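Local coordinates for cellulase (Bacteroides salanitronis, PDB 6WQY), which is a broad-specificity endoglucanase of glycoside hydrolase family 5, its catalytic domain probably cleaving internal beta-1,4 bonds of cellulose and related plant polysaccharides, at residues V225-L237 with T288-D300. Numbering follows the deposited sequence. Where two conformers were deposited one is given.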
# COMPACT_ATOMS: atom_id res chain seq x y z
N VAL A 225 -8.95 -8.47 -0.25
CA VAL A 225 -8.14 -8.34 -1.46
C VAL A 225 -7.92 -6.89 -1.88
O VAL A 225 -7.65 -6.61 -3.04
CB VAL A 225 -8.63 -9.30 -2.58
CG1 VAL A 225 -9.85 -8.78 -3.33
CG2 VAL A 225 -7.50 -9.64 -3.55
N THR A 226 -7.92 -5.98 -0.91
CA THR A 226 -7.79 -4.53 -1.13
C THR A 226 -8.74 -4.02 -2.21
O THR A 226 -8.46 -3.01 -2.88
CB THR A 226 -6.35 -4.07 -1.36
OG1 THR A 226 -5.77 -4.69 -2.51
CG2 THR A 226 -5.49 -4.35 -0.16
N ASN A 227 -9.89 -4.65 -2.36
CA ASN A 227 -10.86 -4.29 -3.39
C ASN A 227 -11.84 -3.26 -2.85
O ASN A 227 -12.42 -3.45 -1.78
CB ASN A 227 -11.61 -5.54 -3.83
CG ASN A 227 -12.67 -5.24 -4.84
OD1 ASN A 227 -13.85 -5.05 -4.51
ND2 ASN A 227 -12.28 -5.15 -6.10
N ILE A 228 -12.04 -2.16 -3.57
CA ILE A 228 -12.91 -1.10 -3.06
C ILE A 228 -14.32 -1.62 -2.74
O ILE A 228 -14.87 -1.33 -1.67
CB ILE A 228 -12.94 0.11 -4.01
CG1 ILE A 228 -11.63 0.90 -3.85
CG2 ILE A 228 -14.16 1.00 -3.72
CD1 ILE A 228 -11.45 2.03 -4.84
N ASP A 229 -14.93 -2.38 -3.64
CA ASP A 229 -16.30 -2.81 -3.39
C ASP A 229 -16.38 -3.74 -2.19
O ASP A 229 -17.27 -3.60 -1.34
CB ASP A 229 -16.89 -3.47 -4.64
CG ASP A 229 -17.27 -2.45 -5.67
OD1 ASP A 229 -18.21 -1.68 -5.42
OD2 ASP A 229 -16.58 -2.38 -6.71
N LEU A 230 -15.49 -4.72 -2.10
CA LEU A 230 -15.54 -5.64 -0.97
C LEU A 230 -15.20 -4.95 0.34
O LEU A 230 -15.65 -5.40 1.41
CB LEU A 230 -14.65 -6.85 -1.20
CG LEU A 230 -15.03 -7.72 -2.39
CD1 LEU A 230 -14.09 -8.92 -2.48
CD2 LEU A 230 -16.47 -8.20 -2.30
N THR A 231 -14.41 -3.89 0.28
CA THR A 231 -14.07 -3.10 1.46
C THR A 231 -15.28 -2.29 1.93
O THR A 231 -15.70 -2.38 3.09
CB THR A 231 -12.87 -2.20 1.16
OG1 THR A 231 -11.74 -3.03 0.81
CG2 THR A 231 -12.47 -1.36 2.37
N VAL A 232 -15.88 -1.49 1.04
CA VAL A 232 -17.02 -0.70 1.50
C VAL A 232 -18.15 -1.60 1.98
O VAL A 232 -18.90 -1.22 2.89
CB VAL A 232 -17.49 0.34 0.46
CG1 VAL A 232 -16.34 1.25 0.04
CG2 VAL A 232 -18.13 -0.33 -0.74
N GLU A 233 -18.32 -2.78 1.38
CA GLU A 233 -19.43 -3.65 1.76
C GLU A 233 -19.17 -4.42 3.05
O GLU A 233 -20.13 -4.68 3.80
CB GLU A 233 -19.73 -4.62 0.62
CG GLU A 233 -20.22 -3.92 -0.65
CD GLU A 233 -20.08 -4.75 -1.92
OE1 GLU A 233 -19.62 -5.91 -1.85
OE2 GLU A 233 -20.42 -4.22 -3.01
N ASN A 234 -17.94 -4.80 3.33
CA ASN A 234 -17.68 -5.78 4.38
C ASN A 234 -16.66 -5.37 5.43
O ASN A 234 -16.60 -6.03 6.48
CB ASN A 234 -17.25 -7.13 3.78
CG ASN A 234 -18.22 -7.62 2.73
OD1 ASN A 234 -17.91 -7.58 1.52
ND2 ASN A 234 -19.36 -8.05 3.15
N PHE A 235 -15.84 -4.36 5.19
CA PHE A 235 -14.86 -3.93 6.18
C PHE A 235 -15.55 -3.37 7.41
O PHE A 235 -16.54 -2.64 7.31
CB PHE A 235 -13.96 -2.86 5.54
CG PHE A 235 -12.99 -2.20 6.49
CD1 PHE A 235 -13.38 -1.09 7.20
CD2 PHE A 235 -11.68 -2.64 6.62
CE1 PHE A 235 -12.52 -0.45 8.06
CE2 PHE A 235 -10.80 -2.01 7.46
CZ PHE A 235 -11.22 -0.91 8.19
N VAL A 236 -15.00 -3.68 8.58
CA VAL A 236 -15.44 -3.12 9.86
C VAL A 236 -14.24 -2.46 10.51
O VAL A 236 -13.20 -3.10 10.70
CB VAL A 236 -16.04 -4.20 10.78
CG1 VAL A 236 -16.37 -3.60 12.15
CG2 VAL A 236 -17.27 -4.84 10.15
N LEU A 237 -14.37 -1.19 10.85
CA LEU A 237 -13.26 -0.48 11.48
C LEU A 237 -12.98 -1.09 12.85
O LEU A 237 -13.90 -1.22 13.65
CB LEU A 237 -13.62 0.99 11.64
CG LEU A 237 -12.47 1.93 11.99
CD1 LEU A 237 -11.48 2.04 10.85
CD2 LEU A 237 -13.02 3.31 12.36
N THR A 288 -14.03 7.84 -10.81
CA THR A 288 -14.81 8.66 -9.89
C THR A 288 -15.90 7.85 -9.21
O THR A 288 -16.20 8.08 -8.02
CB THR A 288 -15.41 9.88 -10.61
OG1 THR A 288 -16.18 9.44 -11.71
CG2 THR A 288 -14.31 10.81 -11.10
N GLY A 289 -16.49 6.88 -9.90
CA GLY A 289 -17.51 6.06 -9.27
C GLY A 289 -16.97 5.23 -8.13
O GLY A 289 -17.60 5.10 -7.07
N GLN A 290 -15.80 4.62 -8.32
CA GLN A 290 -15.20 3.82 -7.26
C GLN A 290 -14.72 4.70 -6.12
O GLN A 290 -14.91 4.35 -4.94
CB GLN A 290 -14.06 2.99 -7.83
CG GLN A 290 -14.51 1.92 -8.80
CD GLN A 290 -15.51 0.98 -8.17
OE1 GLN A 290 -16.71 1.16 -8.30
NE2 GLN A 290 -15.00 -0.03 -7.48
N PHE A 291 -14.08 5.83 -6.43
CA PHE A 291 -13.60 6.68 -5.35
C PHE A 291 -14.78 7.31 -4.59
O PHE A 291 -14.67 7.57 -3.38
CB PHE A 291 -12.63 7.74 -5.86
CG PHE A 291 -11.30 7.20 -6.34
CD1 PHE A 291 -11.02 5.85 -6.37
CD2 PHE A 291 -10.33 8.08 -6.78
CE1 PHE A 291 -9.79 5.39 -6.84
CE2 PHE A 291 -9.11 7.63 -7.26
CZ PHE A 291 -8.84 6.30 -7.29
N ALA A 292 -15.91 7.54 -5.28
CA ALA A 292 -17.11 8.06 -4.61
C ALA A 292 -17.61 7.08 -3.56
O ALA A 292 -18.14 7.51 -2.52
CB ALA A 292 -18.20 8.35 -5.63
N LYS A 293 -17.46 5.77 -3.79
CA LYS A 293 -17.87 4.80 -2.77
C LYS A 293 -17.01 4.95 -1.53
O LYS A 293 -17.52 4.91 -0.40
CB LYS A 293 -17.76 3.38 -3.33
CG LYS A 293 -18.70 3.09 -4.49
CD LYS A 293 -18.47 1.73 -5.11
CE LYS A 293 -19.40 1.48 -6.28
NZ LYS A 293 -19.05 0.24 -7.03
N MET A 294 -15.70 5.12 -1.71
CA MET A 294 -14.81 5.31 -0.57
C MET A 294 -15.14 6.60 0.16
O MET A 294 -15.09 6.65 1.40
CB MET A 294 -13.36 5.35 -1.04
CG MET A 294 -12.84 4.01 -1.55
SD MET A 294 -12.82 2.69 -0.29
CE MET A 294 -11.54 3.31 0.80
N LYS A 295 -15.47 7.67 -0.58
CA LYS A 295 -15.79 8.94 0.06
C LYS A 295 -17.09 8.84 0.86
O LYS A 295 -17.17 9.35 1.98
CB LYS A 295 -15.89 10.04 -1.00
CG LYS A 295 -16.25 11.40 -0.42
CD LYS A 295 -16.26 12.47 -1.50
CE LYS A 295 -17.07 13.69 -1.07
NZ LYS A 295 -16.47 14.35 0.11
N GLU A 296 -18.10 8.17 0.30
CA GLU A 296 -19.39 8.07 0.97
C GLU A 296 -19.31 7.18 2.21
O GLU A 296 -19.91 7.49 3.25
CB GLU A 296 -20.43 7.52 -0.00
CG GLU A 296 -21.73 7.04 0.65
CD GLU A 296 -22.76 6.57 -0.38
OE1 GLU A 296 -22.90 7.24 -1.42
OE2 GLU A 296 -23.42 5.54 -0.14
N THR A 297 -18.57 6.07 2.13
CA THR A 297 -18.55 5.10 3.21
C THR A 297 -17.56 5.48 4.30
O THR A 297 -17.84 5.25 5.49
CB THR A 297 -18.23 3.71 2.66
OG1 THR A 297 -19.24 3.34 1.70
CG2 THR A 297 -18.18 2.68 3.77
N PHE A 298 -16.41 6.04 3.93
CA PHE A 298 -15.33 6.30 4.89
C PHE A 298 -15.08 7.79 5.07
O PHE A 298 -15.30 8.32 6.17
CB PHE A 298 -14.08 5.53 4.46
CG PHE A 298 -14.28 4.05 4.42
CD1 PHE A 298 -14.62 3.36 5.57
CD2 PHE A 298 -14.20 3.35 3.23
CE1 PHE A 298 -14.83 1.99 5.54
CE2 PHE A 298 -14.41 1.97 3.19
CZ PHE A 298 -14.73 1.31 4.36
N ILE A 299 -14.63 8.49 4.03
CA ILE A 299 -14.16 9.86 4.18
C ILE A 299 -15.22 10.75 4.82
O ILE A 299 -14.96 11.47 5.78
CB ILE A 299 -13.72 10.42 2.81
CG1 ILE A 299 -12.67 9.52 2.14
CG2 ILE A 299 -13.21 11.84 2.94
CD1 ILE A 299 -11.40 9.32 2.95
N ASP A 300 -16.44 10.71 4.27
CA ASP A 300 -17.52 11.56 4.75
C ASP A 300 -18.01 11.15 6.12
O ASP A 300 -18.75 11.91 6.75
CB ASP A 300 -18.70 11.53 3.78
CG ASP A 300 -18.43 12.29 2.50
OD1 ASP A 300 -17.39 12.97 2.39
OD2 ASP A 300 -19.29 12.23 1.59
O HOH W 1 -17.77 -1.83 -9.16
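Ile-228, in the first turn of helix 228-234, plugs as a knob into a hole made by Gln-290, Phe-291, Lys-293 and Met-294. Ile-228 CG2 packs 3.6 Å from Gln-290 O, while CD1 reaches the edge of the Phe-291 ring. Next comes Asp-229, whose carboxylate, in the conformer given, is held by two side chains. Asp-229 OD1 offers its syn lone pair to Lys-293 NZ in a salt bridge of 2.6 Å, reached by a lysine stretched out straight from CG to NZ. Asp-229 OD2 takes a bond from Gln-290 NE2 (2.9 Å), arriving from above the carboxylate plane. A bend at chi2 (-58°) folds the glutamine back, and Gln-290 OE1 accepts from Lys-293 NZ at 2.8 Å, closing a three-residue polar network. A leucine at Gln-290 would probably leave Asp-229 OD2 without its amide donor and the lysine ammonium with one acceptor fewer. Thr-231 sets CG2 against Phe-298 CE2. Val-232 is a second knob, its CG1 in this conformer 3.8 Å from both Met-294 SD and Phe-298 CE2. Past the helix end, Phe-235 CD1 meets Phe-298 CE1 (3.8 Å), the ring planes nearly perpendicular at 87°. The two helices run almost parallel, 20° apart, on the outside of the TIM barrel; beneath them, Thr-231 and Phe-235 rest on Val-248 and Met-294 on Val-250 of strand 246-251, while Phe-291 reaches across to the next helix, 318-337.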